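PDB 5XNS: chromosome partition protein Smc from Pyrococcus furiosus, which is probably required for chromosome condensation and partitioning, binding and hydrolysing ATP in an ABC-type head formed by its N- and C-terminal domains, the part held in this construct. Local coordinates for residues A[140-145]-A[329-334]; A[28-33]-A[362-367]; A[317-322]-A[349-354]; A[45-50]-A[136-141]; A[22-27]-A[357-362]. All blocks are in the same frame, centred on the assembly; numbering follows the deposited sequence.

Contact 1: residues A[140-145]-A[329-334]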
# COMPACT_ATOMS: atom_id res chain seq x y z
N TYR A 140 -6.23 -0.48 0.84
CA TYR A 140 -6.42 -0.74 -0.58
C TYR A 140 -5.12 -0.52 -1.36
O TYR A 140 -4.95 -1.10 -2.44
CB TYR A 140 -7.51 0.18 -1.13
CG TYR A 140 -6.98 1.53 -1.49
CD1 TYR A 140 -6.63 1.84 -2.81
CD2 TYR A 140 -6.77 2.51 -0.51
CE1 TYR A 140 -6.11 3.08 -3.14
CE2 TYR A 140 -6.26 3.74 -0.83
CZ TYR A 140 -5.92 4.02 -2.15
OH TYR A 140 -5.40 5.25 -2.47
N ASN A 141 -4.21 0.32 -0.86
CA ASN A 141 -2.96 0.62 -1.55
C ASN A 141 -1.94 -0.52 -1.47
O ASN A 141 -0.89 -0.45 -2.12
CB ASN A 141 -2.32 1.88 -0.98
CG ASN A 141 -2.07 1.78 0.52
OD1 ASN A 141 -2.99 1.49 1.27
ND2 ASN A 141 -0.84 2.00 0.94
N ILE A 142 -2.19 -1.55 -0.68
CA ILE A 142 -1.30 -2.70 -0.59
C ILE A 142 -1.99 -3.84 -1.33
O ILE A 142 -3.11 -4.24 -0.99
CB ILE A 142 -0.98 -3.05 0.86
CG1 ILE A 142 -0.16 -1.89 1.46
CG2 ILE A 142 -0.24 -4.42 0.96
CD1 ILE A 142 0.02 -1.96 2.97
N VAL A 143 -1.36 -4.29 -2.40
CA VAL A 143 -1.97 -5.32 -3.23
C VAL A 143 -0.93 -6.41 -3.39
O VAL A 143 -0.17 -6.43 -4.37
CB VAL A 143 -2.45 -4.75 -4.59
CG1 VAL A 143 -3.17 -5.82 -5.40
CG2 VAL A 143 -3.38 -3.55 -4.40
N LEU A 144 -0.86 -7.31 -2.41
CA LEU A 144 0.05 -8.43 -2.45
C LEU A 144 -0.67 -9.66 -3.02
O LEU A 144 -1.79 -9.57 -3.51
CB LEU A 144 0.63 -8.69 -1.06
CG LEU A 144 1.46 -7.51 -0.54
CD1 LEU A 144 2.00 -7.77 0.86
CD2 LEU A 144 2.61 -7.20 -1.51
N GLN A 145 -0.01 -10.81 -2.96
CA GLN A 145 -0.59 -12.03 -3.50
C GLN A 145 -1.95 -12.30 -2.87
O GLN A 145 -2.09 -12.26 -1.65
CB GLN A 145 0.33 -13.21 -3.25
CG GLN A 145 -0.29 -14.54 -3.58
CD GLN A 145 0.76 -15.63 -3.68
OE1 GLN A 145 1.62 -15.75 -2.80
NE2 GLN A 145 0.70 -16.42 -4.74
N PHE A 329 2.35 5.53 -0.11
CA PHE A 329 3.00 4.54 -0.95
C PHE A 329 2.00 3.47 -1.38
O PHE A 329 0.96 3.28 -0.76
CB PHE A 329 4.20 3.88 -0.26
CG PHE A 329 3.83 2.97 0.89
CD1 PHE A 329 3.60 1.63 0.67
CD2 PHE A 329 3.74 3.46 2.17
CE1 PHE A 329 3.25 0.80 1.72
CE2 PHE A 329 3.41 2.61 3.23
CZ PHE A 329 3.17 1.29 3.00
N TYR A 330 2.36 2.76 -2.45
CA TYR A 330 1.64 1.60 -2.97
C TYR A 330 2.62 0.44 -3.06
O TYR A 330 3.79 0.63 -3.43
CB TYR A 330 0.99 1.90 -4.37
CG TYR A 330 -0.08 2.96 -4.24
CD1 TYR A 330 -1.42 2.60 -4.12
CD2 TYR A 330 0.25 4.32 -4.17
CE1 TYR A 330 -2.40 3.56 -3.94
CE2 TYR A 330 -0.72 5.28 -3.99
CZ TYR A 330 -2.05 4.90 -3.89
OH TYR A 330 -3.02 5.87 -3.70
N LEU A 331 2.16 -0.75 -2.74
CA LEU A 331 3.02 -1.93 -2.70
C LEU A 331 2.30 -3.05 -3.43
O LEU A 331 1.25 -3.52 -2.98
CB LEU A 331 3.34 -2.31 -1.25
CG LEU A 331 4.01 -3.65 -0.94
CD1 LEU A 331 5.42 -3.66 -1.53
CD2 LEU A 331 4.05 -3.92 0.58
N PHE A 332 2.87 -3.48 -4.57
CA PHE A 332 2.24 -4.46 -5.45
C PHE A 332 3.10 -5.72 -5.54
O PHE A 332 4.33 -5.65 -5.58
CB PHE A 332 2.05 -3.88 -6.85
CG PHE A 332 1.14 -2.65 -6.91
CD1 PHE A 332 0.19 -2.41 -5.92
CD2 PHE A 332 1.21 -1.77 -7.98
CE1 PHE A 332 -0.66 -1.28 -5.99
CE2 PHE A 332 0.37 -0.65 -8.07
CZ PHE A 332 -0.57 -0.40 -7.07
N ASP A 333 2.44 -6.87 -5.59
CA ASP A 333 3.10 -8.13 -5.92
C ASP A 333 2.05 -9.03 -6.54
O ASP A 333 0.90 -9.05 -6.08
CB ASP A 333 3.73 -8.79 -4.68
CG ASP A 333 4.73 -9.92 -5.05
OD1 ASP A 333 4.87 -10.27 -6.24
OD2 ASP A 333 5.37 -10.47 -4.12
N GLU A 334 2.43 -9.77 -7.58
CA GLU A 334 1.58 -10.70 -8.32
C GLU A 334 0.49 -10.00 -9.15
O GLU A 334 -0.39 -10.69 -9.69
CB GLU A 334 0.92 -11.75 -7.41
CG GLU A 334 1.92 -12.68 -6.69
CD GLU A 334 2.92 -13.40 -7.63
OE1 GLU A 334 2.58 -13.66 -8.81
OE2 GLU A 334 4.05 -13.70 -7.17
O HOH W 1 2.77 -11.20 -2.12
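Residues 140-145 lie alongside 329-334 in parallel register, so that the short strand 142-143 forms an edge of the mixed sheet. Asn141 O accepts from Leu331 N (3.1 Å), Val143 N gives a nearly straight bond to Leu331 O (2.8 Å, 171°), and Val143 O accepts from Asp333 N (2.9 Å). Asn141 adds a side-chain bond to this ladder. Its CG sits between backbone N and carbonyl carbon (chi1 57°), which turns the amide toward the neighbouring strand, and ND2 reaches Phe329 O at 2.8 Å, close to the amide's own plane. OD1 is taken by Ser136. Asparagine suits this buried spot because its two ends serve a donor and an acceptor role at once. Val143 lays CB against Phe332 CD1 (3.8 Å), while Leu144 sends CD2 back to Asp333 CB (3.7 Å) and Leu331 CG (3.9 Å), apolar carbons closing the gap beside the backbone bonds. The run from Phe329 to Glu334 matches a Walker B sequence, and Asp333 OD2 is bonded to Ser40 of the ATP site. With both ends of the Asn141 amide occupied, its flip is fixed, and the edge strand is tied firmly to the strand that carries Asp333.

Contact 2: residues A[28-33]-A[362-367]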
# COMPACT_ATOMS: atom_id res chain seq x y z
N PHE A 28 9.54 5.22 -7.99
CA PHE A 28 9.20 3.86 -8.41
C PHE A 28 10.40 2.93 -8.17
O PHE A 28 11.42 3.03 -8.86
CB PHE A 28 8.76 3.89 -9.88
CG PHE A 28 8.33 2.55 -10.45
CD1 PHE A 28 7.96 2.46 -11.79
CD2 PHE A 28 8.30 1.38 -9.68
CE1 PHE A 28 7.57 1.26 -12.36
CE2 PHE A 28 7.91 0.16 -10.25
CZ PHE A 28 7.54 0.11 -11.60
N THR A 29 10.26 2.01 -7.21
CA THR A 29 11.23 0.94 -7.00
C THR A 29 10.65 -0.39 -7.49
O THR A 29 9.51 -0.72 -7.16
CB THR A 29 11.61 0.80 -5.53
OG1 THR A 29 11.95 2.08 -4.99
CG2 THR A 29 12.80 -0.17 -5.36
N ALA A 30 11.44 -1.16 -8.23
CA ALA A 30 11.10 -2.55 -8.56
C ALA A 30 11.99 -3.48 -7.75
O ALA A 30 13.21 -3.28 -7.67
CB ALA A 30 11.27 -2.84 -10.06
N ILE A 31 11.37 -4.49 -7.11
CA ILE A 31 12.07 -5.52 -6.34
C ILE A 31 12.05 -6.79 -7.18
O ILE A 31 11.00 -7.41 -7.35
CB ILE A 31 11.42 -5.78 -4.98
CG1 ILE A 31 11.09 -4.49 -4.22
CG2 ILE A 31 12.32 -6.67 -4.13
CD1 ILE A 31 12.29 -3.66 -3.91
N VAL A 32 13.20 -7.21 -7.71
CA VAL A 32 13.21 -8.23 -8.75
C VAL A 32 14.14 -9.37 -8.35
O VAL A 32 14.98 -9.25 -7.46
CB VAL A 32 13.62 -7.66 -10.12
CG1 VAL A 32 12.86 -6.35 -10.38
CG2 VAL A 32 15.13 -7.44 -10.17
N GLY A 33 13.99 -10.48 -9.06
CA GLY A 33 14.75 -11.69 -8.81
C GLY A 33 13.93 -12.91 -9.19
O GLY A 33 12.75 -12.83 -9.53
N VAL A 362 7.08 -2.22 -6.42
CA VAL A 362 6.52 -3.30 -7.22
C VAL A 362 7.52 -4.46 -7.21
O VAL A 362 8.68 -4.30 -7.61
CB VAL A 362 6.21 -2.86 -8.66
CG1 VAL A 362 5.57 -3.99 -9.43
CG2 VAL A 362 5.26 -1.62 -8.65
N ILE A 363 7.06 -5.61 -6.73
CA ILE A 363 7.83 -6.85 -6.73
C ILE A 363 7.50 -7.60 -8.01
O ILE A 363 6.32 -7.90 -8.28
CB ILE A 363 7.49 -7.70 -5.49
CG1 ILE A 363 7.75 -6.87 -4.23
CG2 ILE A 363 8.32 -8.99 -5.48
CD1 ILE A 363 7.14 -7.41 -2.94
N THR A 364 8.52 -7.89 -8.83
CA THR A 364 8.24 -8.39 -10.17
C THR A 364 9.48 -9.07 -10.72
O THR A 364 10.59 -8.84 -10.24
CB THR A 364 7.78 -7.25 -11.11
OG1 THR A 364 7.35 -7.78 -12.37
CG2 THR A 364 8.91 -6.26 -11.34
N LEU A 365 9.26 -9.94 -11.71
CA LEU A 365 10.34 -10.39 -12.60
C LEU A 365 10.00 -10.12 -14.06
O LEU A 365 10.58 -10.75 -14.95
CB LEU A 365 10.67 -11.87 -12.40
CG LEU A 365 9.53 -12.89 -12.22
CD1 LEU A 365 8.61 -12.94 -13.44
CD2 LEU A 365 10.08 -14.28 -11.89
N ARG A 366 9.07 -9.20 -14.33
CA ARG A 366 8.69 -8.88 -15.70
C ARG A 366 9.50 -7.67 -16.13
O ARG A 366 9.40 -6.59 -15.52
CB ARG A 366 7.19 -8.58 -15.78
CG ARG A 366 6.29 -9.67 -15.18
CD ARG A 366 6.26 -10.93 -16.03
NE ARG A 366 5.59 -10.73 -17.31
CZ ARG A 366 4.28 -10.77 -17.48
NH1 ARG A 366 3.47 -10.97 -16.44
NH2 ARG A 366 3.75 -10.56 -18.69
N ASP A 367 10.31 -7.83 -17.18
CA ASP A 367 11.23 -6.74 -17.52
C ASP A 367 10.49 -5.52 -18.03
O ASP A 367 10.97 -4.39 -17.87
CB ASP A 367 12.28 -7.19 -18.55
CG ASP A 367 11.69 -7.83 -19.80
OD1 ASP A 367 10.49 -7.62 -20.10
OD2 ASP A 367 12.46 -8.53 -20.50
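Phe28 holds its CG anti to the backbone N (chi1 -178°), which swings the ring obliquely toward Val362; Phe28 CE2 and Val362 CG2 meet at 3.6 Å. On the opposite face of the sheet Ile31 CB packs on Ile363 CG1 at 3.9 Å, branched residues that suit the interior of a sheet. Between these layers Val362 N bonds to Thr29 O (3.0 Å), Ile31 N to Val362 O (2.7 Å) and Thr364 N to Ile31 O (2.9 Å). This is the parallel centre of a P-loop NTPase fold: strand 28-32 runs straight into the Walker A loop, beginning at Gly33, where a CB would collide with the carbonyl O of Val32, so the backbone angles (phi 150°) call for glycine. Thr364, its OG1 anti to the backbone N (chi1 -173°), accepts from Arg366 N at 3.0 Å, an ST turn that leads the chain off the sheet into helix 367-370. The same OG1, Leu365 N and Arg366 NH1 all bond a citrate, probably from the crystallisation liquor.

Contact 3: residues A[317-322]-A[349-354]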
# COMPACT_ATOMS: atom_id res chain seq x y z
N PHE A 317 -9.35 0.54 -10.27
CA PHE A 317 -9.95 1.07 -9.05
C PHE A 317 -8.89 1.68 -8.14
O PHE A 317 -9.08 2.79 -7.62
CB PHE A 317 -10.71 -0.04 -8.34
CG PHE A 317 -11.57 0.45 -7.21
CD1 PHE A 317 -12.84 0.94 -7.45
CD2 PHE A 317 -11.10 0.39 -5.91
CE1 PHE A 317 -13.63 1.38 -6.39
CE2 PHE A 317 -11.88 0.83 -4.87
CZ PHE A 317 -13.16 1.32 -5.11
N VAL A 318 -7.76 0.99 -7.96
CA VAL A 318 -6.69 1.54 -7.11
C VAL A 318 -6.21 2.88 -7.67
O VAL A 318 -6.05 3.85 -6.93
CB VAL A 318 -5.53 0.54 -6.97
CG1 VAL A 318 -4.35 1.18 -6.26
CG2 VAL A 318 -5.99 -0.73 -6.22
N PHE A 319 -5.95 2.94 -8.97
CA PHE A 319 -5.41 4.20 -9.51
C PHE A 319 -6.46 5.29 -9.59
O PHE A 319 -6.11 6.46 -9.51
CB PHE A 319 -4.77 3.97 -10.88
CG PHE A 319 -3.45 3.29 -10.79
CD1 PHE A 319 -2.29 4.02 -10.55
CD2 PHE A 319 -3.37 1.91 -10.85
CE1 PHE A 319 -1.07 3.39 -10.43
CE2 PHE A 319 -2.15 1.27 -10.73
CZ PHE A 319 -1.00 2.01 -10.51
N ALA A 320 -7.74 4.92 -9.74
CA ALA A 320 -8.79 5.93 -9.69
C ALA A 320 -8.77 6.66 -8.36
O ALA A 320 -8.94 7.89 -8.32
CB ALA A 320 -10.16 5.30 -9.92
N ILE A 321 -8.57 5.92 -7.26
CA ILE A 321 -8.49 6.54 -5.94
C ILE A 321 -7.21 7.34 -5.81
O ILE A 321 -7.23 8.49 -5.38
CB ILE A 321 -8.58 5.48 -4.84
CG1 ILE A 321 -9.98 4.86 -4.83
CG2 ILE A 321 -8.27 6.10 -3.50
CD1 ILE A 321 -10.10 3.65 -3.93
N GLN A 322 -6.06 6.75 -6.21
CA GLN A 322 -4.79 7.47 -6.04
C GLN A 322 -4.73 8.75 -6.87
O GLN A 322 -3.96 9.65 -6.54
CB GLN A 322 -3.56 6.58 -6.37
CG GLN A 322 -2.91 6.72 -7.73
CD GLN A 322 -1.94 7.91 -7.96
OE1 GLN A 322 -1.96 8.49 -9.03
NE2 GLN A 322 -1.07 8.23 -7.00
N ASP A 349 3.39 1.93 -17.31
CA ASP A 349 3.33 3.34 -17.67
C ASP A 349 2.43 4.12 -16.72
O ASP A 349 2.74 5.26 -16.35
CB ASP A 349 2.83 3.50 -19.11
CG ASP A 349 3.84 3.02 -20.14
OD1 ASP A 349 5.00 2.72 -19.76
OD2 ASP A 349 3.49 2.97 -21.34
N LEU A 350 1.30 3.53 -16.33
CA LEU A 350 0.44 4.18 -15.35
C LEU A 350 1.13 4.33 -14.00
O LEU A 350 1.03 5.38 -13.36
CB LEU A 350 -0.84 3.37 -15.20
CG LEU A 350 -1.84 3.91 -14.19
CD1 LEU A 350 -2.19 5.34 -14.53
CD2 LEU A 350 -3.08 3.02 -14.21
N ILE A 351 1.84 3.29 -13.56
CA ILE A 351 2.61 3.39 -12.32
C ILE A 351 3.66 4.48 -12.43
O ILE A 351 3.81 5.31 -11.53
CB ILE A 351 3.25 2.04 -11.97
CG1 ILE A 351 2.17 1.04 -11.56
CG2 ILE A 351 4.27 2.22 -10.87
CD1 ILE A 351 2.71 -0.35 -11.29
N LYS A 352 4.41 4.50 -13.54
CA LYS A 352 5.48 5.48 -13.64
C LYS A 352 4.93 6.90 -13.64
O LYS A 352 5.51 7.81 -13.03
CB LYS A 352 6.33 5.22 -14.89
CG LYS A 352 7.36 6.33 -15.12
CD LYS A 352 8.56 5.86 -15.91
CE LYS A 352 9.74 6.87 -15.79
NZ LYS A 352 10.39 6.87 -14.42
N GLU A 353 3.79 7.11 -14.30
CA GLU A 353 3.21 8.45 -14.32
C GLU A 353 2.69 8.84 -12.94
O GLU A 353 2.81 10.01 -12.53
CB GLU A 353 2.11 8.52 -15.39
CG GLU A 353 0.92 9.40 -15.03
CD GLU A 353 1.22 10.92 -15.14
OE1 GLU A 353 0.60 11.70 -14.36
OE2 GLU A 353 2.07 11.31 -15.99
N SER A 354 2.11 7.90 -12.20
CA SER A 354 1.59 8.24 -10.87
C SER A 354 2.70 8.36 -9.84
O SER A 354 2.48 8.96 -8.78
CB SER A 354 0.58 7.21 -10.42
OG SER A 354 -0.21 6.76 -11.49
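Leu350 O is gripped twice by Ser354, through OG at 2.6 Å and through the helical backbone N at 3.0 Å, from opposite faces of the carbonyl plane. With OG anti to its own carbonyl carbon (chi1 -38°), and so over the preceding turn, the serine presents OG to Phe319 CD1 (3.6 Å) and CB to Gln322 OE1 (3.2 Å). Phe319 is the main wedge. Leu350 CD2 sits over one face of its ring, 3.7 Å from the centroid, a CH-pi contact, while Ile351 CG1 touches CZ at 3.5 Å. Helix 307-324, which begins within the ABC signature sequence, and helix 341-354 run nearly parallel, at 17°, but their axes stay 11.7 Å apart, so a large aromatic suits the gap and the small serine leaves room for it. Both cover the same face of the mixed sheet, where Phe319 and Ile351 rest on Phe332. Because the Ser354 hydroxyl gives its proton to Leu350 O, it can be buried against an aromatic ring; cohesion between the segments is essentially apolar.

Contact 4: residues A[45-50]-A[136-141]; sequences AILFVL and SPDGYN
The C-terminal end of helix 39-49, the helix that follows the Walker A loop, meets the loop before strand 142-143 through Leu47 and Leu50 on one side and Pro137 and Asp138 on the other. Leu47 CB does not aim at the loop, but CG, anti to the carbonyl carbon (chi1 -75°), brings the end nearer: CD2 lies 3.4 Å from both Pro137 O and Asp138 OD2, a methyl group filling the angle between a carbonyl and a carboxylate. Leu50, the first residue to leave helical geometry, sets its O 3.4 Å from Pro137 CB. Its own CB points at the loop and its CD1 approaches Ser136 O at 3.9 Å. The loop leads through strand 142-143 to Gln145, which by sequence is probably the Q-loop glutamine of the ABC ATPase fold. The loop is braced internally: Ser136 OG donates to Asn141 OD1 at 2.6 Å, in the plane of the amide carbonyl and on a lone pair, and weakly accepts from Gly139 N. Glycine fits at 139 because a CB there would run into that hydroxyl. Proline suits this partly exposed turn, its ring restricting phi (-64°), while Leu50 packs on Phe329 and Leu47 on Leu144.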
# COMPACT_ATOMS: atom_id res chain seq x y z
N ALA A 45 7.41 -8.53 4.83
CA ALA A 45 8.09 -7.72 5.83
C ALA A 45 7.38 -6.40 6.09
O ALA A 45 7.30 -5.94 7.23
CB ALA A 45 9.53 -7.47 5.40
N ILE A 46 6.85 -5.77 5.04
CA ILE A 46 6.17 -4.49 5.24
C ILE A 46 4.84 -4.69 5.96
O ILE A 46 4.51 -3.95 6.89
CB ILE A 46 6.01 -3.76 3.90
CG1 ILE A 46 7.40 -3.40 3.36
CG2 ILE A 46 5.15 -2.50 4.09
CD1 ILE A 46 7.40 -2.82 1.98
N LEU A 47 4.05 -5.70 5.55
CA LEU A 47 2.85 -6.05 6.32
C LEU A 47 3.21 -6.30 7.78
O LEU A 47 2.50 -5.84 8.69
CB LEU A 47 2.18 -7.30 5.76
CG LEU A 47 1.39 -7.21 4.48
CD1 LEU A 47 0.70 -8.55 4.21
CD2 LEU A 47 0.39 -6.07 4.63
N PHE A 48 4.31 -7.02 8.01
CA PHE A 48 4.73 -7.37 9.37
C PHE A 48 5.03 -6.12 10.20
O PHE A 48 4.45 -5.92 11.26
CB PHE A 48 5.96 -8.27 9.30
CG PHE A 48 6.58 -8.57 10.63
CD1 PHE A 48 6.04 -9.57 11.45
CD2 PHE A 48 7.72 -7.91 11.04
CE1 PHE A 48 6.61 -9.85 12.67
CE2 PHE A 48 8.31 -8.21 12.26
CZ PHE A 48 7.75 -9.19 13.07
N VAL A 49 5.96 -5.29 9.72
CA VAL A 49 6.37 -4.15 10.54
C VAL A 49 5.23 -3.16 10.77
O VAL A 49 5.26 -2.41 11.76
CB VAL A 49 7.59 -3.44 9.93
CG1 VAL A 49 7.16 -2.54 8.76
CG2 VAL A 49 8.32 -2.65 11.00
N LEU A 50 4.21 -3.13 9.90
CA LEU A 50 3.08 -2.23 10.09
C LEU A 50 1.97 -2.85 10.93
O LEU A 50 0.85 -2.30 10.97
CB LEU A 50 2.52 -1.77 8.75
CG LEU A 50 3.49 -1.02 7.83
CD1 LEU A 50 2.81 -0.59 6.54
CD2 LEU A 50 4.08 0.18 8.57
N SER A 136 -1.83 2.96 5.89
CA SER A 136 -2.66 1.80 6.19
C SER A 136 -1.79 0.58 6.43
O SER A 136 -0.85 0.33 5.68
CB SER A 136 -3.61 1.51 5.03
OG SER A 136 -2.86 1.14 3.87
N PRO A 137 -2.08 -0.21 7.47
CA PRO A 137 -1.35 -1.47 7.63
C PRO A 137 -1.61 -2.44 6.50
O PRO A 137 -0.68 -3.14 6.06
CB PRO A 137 -1.85 -2.01 8.98
CG PRO A 137 -2.48 -0.85 9.65
CD PRO A 137 -3.01 0.06 8.58
N ASP A 138 -2.84 -2.51 6.01
CA ASP A 138 -3.18 -3.40 4.91
C ASP A 138 -4.40 -2.83 4.19
O ASP A 138 -5.44 -3.46 4.03
CB ASP A 138 -3.41 -4.83 5.42
CG ASP A 138 -3.29 -5.90 4.31
OD1 ASP A 138 -3.77 -7.04 4.53
OD2 ASP A 138 -2.72 -5.60 3.22
N GLY A 139 -4.29 -1.58 3.75
CA GLY A 139 -5.36 -0.91 3.04
C GLY A 139 -5.35 -1.19 1.55
O GLY A 139 -4.59 -2.02 1.03
N TYR A 140 -6.23 -0.48 0.84
CA TYR A 140 -6.42 -0.74 -0.58
C TYR A 140 -5.12 -0.52 -1.36
O TYR A 140 -4.95 -1.10 -2.44
CB TYR A 140 -7.51 0.18 -1.13
CG TYR A 140 -6.98 1.53 -1.49
CD1 TYR A 140 -6.63 1.84 -2.81
CD2 TYR A 140 -6.77 2.51 -0.51
CE1 TYR A 140 -6.11 3.08 -3.14
CE2 TYR A 140 -6.26 3.74 -0.83
CZ TYR A 140 -5.92 4.02 -2.15
OH TYR A 140 -5.40 5.25 -2.47
N ASN A 141 -4.21 0.32 -0.86
CA ASN A 141 -2.96 0.62 -1.55
C ASN A 141 -1.94 -0.52 -1.47
O ASN A 141 -0.89 -0.45 -2.12
CB ASN A 141 -2.32 1.88 -0.98
CG ASN A 141 -2.07 1.78 0.52
OD1 ASN A 141 -2.99 1.49 1.27
ND2 ASN A 141 -0.84 2.00 0.94

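Contact 5: residues A[22-27]-A[357-362]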
# COMPACT_ATOMS: atom_id res chain seq x y z
N ILE A 22 17.34 -2.60 2.67
CA ILE A 22 16.69 -2.46 1.37
C ILE A 22 16.36 -0.98 1.18
O ILE A 22 15.46 -0.45 1.84
CB ILE A 22 15.44 -3.34 1.27
CG1 ILE A 22 15.89 -4.81 1.26
CG2 ILE A 22 14.65 -3.03 0.00
CD1 ILE A 22 14.90 -5.72 1.87
N PRO A 23 17.10 -0.26 0.33
CA PRO A 23 16.81 1.15 0.09
C PRO A 23 15.74 1.29 -0.99
O PRO A 23 15.51 0.38 -1.78
CB PRO A 23 18.16 1.70 -0.39
CG PRO A 23 18.73 0.53 -1.18
CD PRO A 23 18.22 -0.74 -0.49
N PHE A 24 15.08 2.44 -0.99
CA PHE A 24 13.97 2.66 -1.90
C PHE A 24 14.10 3.99 -2.62
O PHE A 24 14.59 4.98 -2.06
CB PHE A 24 12.61 2.64 -1.16
CG PHE A 24 12.23 1.28 -0.65
CD1 PHE A 24 11.77 0.31 -1.52
CD2 PHE A 24 12.33 0.98 0.69
CE1 PHE A 24 11.43 -0.94 -1.07
CE2 PHE A 24 11.98 -0.28 1.16
CZ PHE A 24 11.53 -1.24 0.28
N SER A 25 13.62 4.02 -3.86
CA SER A 25 13.38 5.29 -4.52
C SER A 25 12.19 6.00 -3.89
O SER A 25 11.18 5.38 -3.56
CB SER A 25 13.13 5.09 -6.02
OG SER A 25 12.66 6.29 -6.60
N LYS A 26 12.31 7.32 -3.72
CA LYS A 26 11.14 8.12 -3.41
C LYS A 26 10.01 7.89 -4.42
O LYS A 26 8.83 8.04 -4.08
CB LYS A 26 11.52 9.60 -3.36
CG LYS A 26 10.34 10.55 -3.37
CD LYS A 26 10.74 11.99 -3.05
CE LYS A 26 9.50 12.85 -2.77
NZ LYS A 26 9.85 14.27 -2.41
N GLY A 27 10.34 7.52 -5.66
CA GLY A 27 9.34 7.28 -6.69
C GLY A 27 9.00 5.82 -6.92
O GLY A 27 8.25 5.22 -6.13
N GLU A 357 3.54 11.39 -7.70
CA GLU A 357 2.73 11.83 -6.57
C GLU A 357 2.66 10.83 -5.42
O GLU A 357 2.29 11.23 -4.30
CB GLU A 357 1.29 12.14 -7.02
CG GLU A 357 1.22 13.24 -8.09
CD GLU A 357 1.63 14.62 -7.56
OE1 GLU A 357 1.00 15.09 -6.58
OE2 GLU A 357 2.59 15.23 -8.10
N SER A 358 2.97 9.55 -5.66
CA SER A 358 3.04 8.55 -4.61
C SER A 358 4.28 7.71 -4.82
O SER A 358 4.77 7.57 -5.95
CB SER A 358 1.83 7.62 -4.60
OG SER A 358 0.63 8.32 -4.30
N GLN A 359 4.78 7.13 -3.73
CA GLN A 359 5.82 6.12 -3.82
C GLN A 359 5.23 4.79 -4.26
O GLN A 359 4.14 4.42 -3.82
CB GLN A 359 6.50 5.97 -2.47
CG GLN A 359 7.60 4.94 -2.44
CD GLN A 359 8.27 4.92 -1.09
OE1 GLN A 359 7.61 4.97 -0.05
NE2 GLN A 359 9.60 4.87 -1.09
N PHE A 360 5.93 4.08 -5.15
CA PHE A 360 5.45 2.78 -5.63
C PHE A 360 6.55 1.74 -5.48
O PHE A 360 7.68 1.96 -5.93
CB PHE A 360 5.02 2.83 -7.09
CG PHE A 360 3.70 3.49 -7.30
CD1 PHE A 360 2.55 2.72 -7.48
CD2 PHE A 360 3.60 4.87 -7.32
CE1 PHE A 360 1.32 3.32 -7.68
CE2 PHE A 360 2.37 5.49 -7.52
CZ PHE A 360 1.22 4.70 -7.69
N ILE A 361 6.21 0.62 -4.87
CA ILE A 361 7.11 -0.52 -4.71
C ILE A 361 6.45 -1.70 -5.37
O ILE A 361 5.37 -2.13 -4.93
CB ILE A 361 7.40 -0.82 -3.23
CG1 ILE A 361 8.00 0.41 -2.55
CG2 ILE A 361 8.31 -2.09 -3.07
CD1 ILE A 361 7.91 0.34 -1.01
N VAL A 362 7.08 -2.22 -6.42
CA VAL A 362 6.52 -3.30 -7.22
C VAL A 362 7.52 -4.46 -7.21
O VAL A 362 8.68 -4.30 -7.61
CB VAL A 362 6.21 -2.86 -8.66
CG1 VAL A 362 5.57 -3.99 -9.43
CG2 VAL A 362 5.26 -1.62 -8.65
O HOH W 2 9.78 3.17 -4.35
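This is a turn-against-strand contact: the link between strands 20-23 and 28-32 lies beside the start of strand 359-363, where two sheets of the head come together. A nearly straight backbone bond ties the two, Phe360 N donating to Gly27 O at 2.8 Å and 175°. Gly27 has both phi and psi near -100°, a pairing that a residue without a side chain takes up easily, and this bend turns its carbonyl toward Phe360. Ser25 OG accepts from Gly27 N at 2.8 Å, an ST turn that holds the bend, while Ser25 O faces the strand. There Gln359 NE2 donates to it at 3.0 Å; the carbonyl oxygen lies near the plane of the amide, but the donor is tilted 35° from the carbonyl's own plane. With CG anti to the backbone N (chi1 -180°) and the chain extended, Gln359 reaches straight across to the turn, and its OE1 is bonded to Ile4 N, so a glutamine's two-sided amide suits the place. Phe24 covers the apolar flank: Ile361 CD1 sits over one face of its ring, 4.1 Å from the centroid, a CH-pi contact. Phe24 also packs on Ile4 and Leu7 of strand 3-10 and on Ile31, while Phe360 stacks on Tyr330 of strand 329-333, so the turn joins the antiparallel sheet to the central mixed one.

How the contacts relate
Contacts 1 and 2 lie in the mixed sheet, and contact 5 reaches it through strand 359-363, which contact 2 also uses. The strand order 142-143, 329-333, 359-363, 28-32 puts contact 1 at the sheet's edge and contact 2 nearer its middle; the centres of the three are about 11 to 12 Å apart. Contact 3 packs helices on one face, about 12 Å from contact 1, and contact 4 lies beside contact 1, about 9 Å away, along helix 39-49. Along the chain the first halves of contacts 5, 2 and 1 and all of contact 4 precede the linker, whereas contact 3 and the second halves of contacts 1, 2 and 5 follow it. The sheet thus interleaves both parts, making one ATPase head from the two ends of Smc.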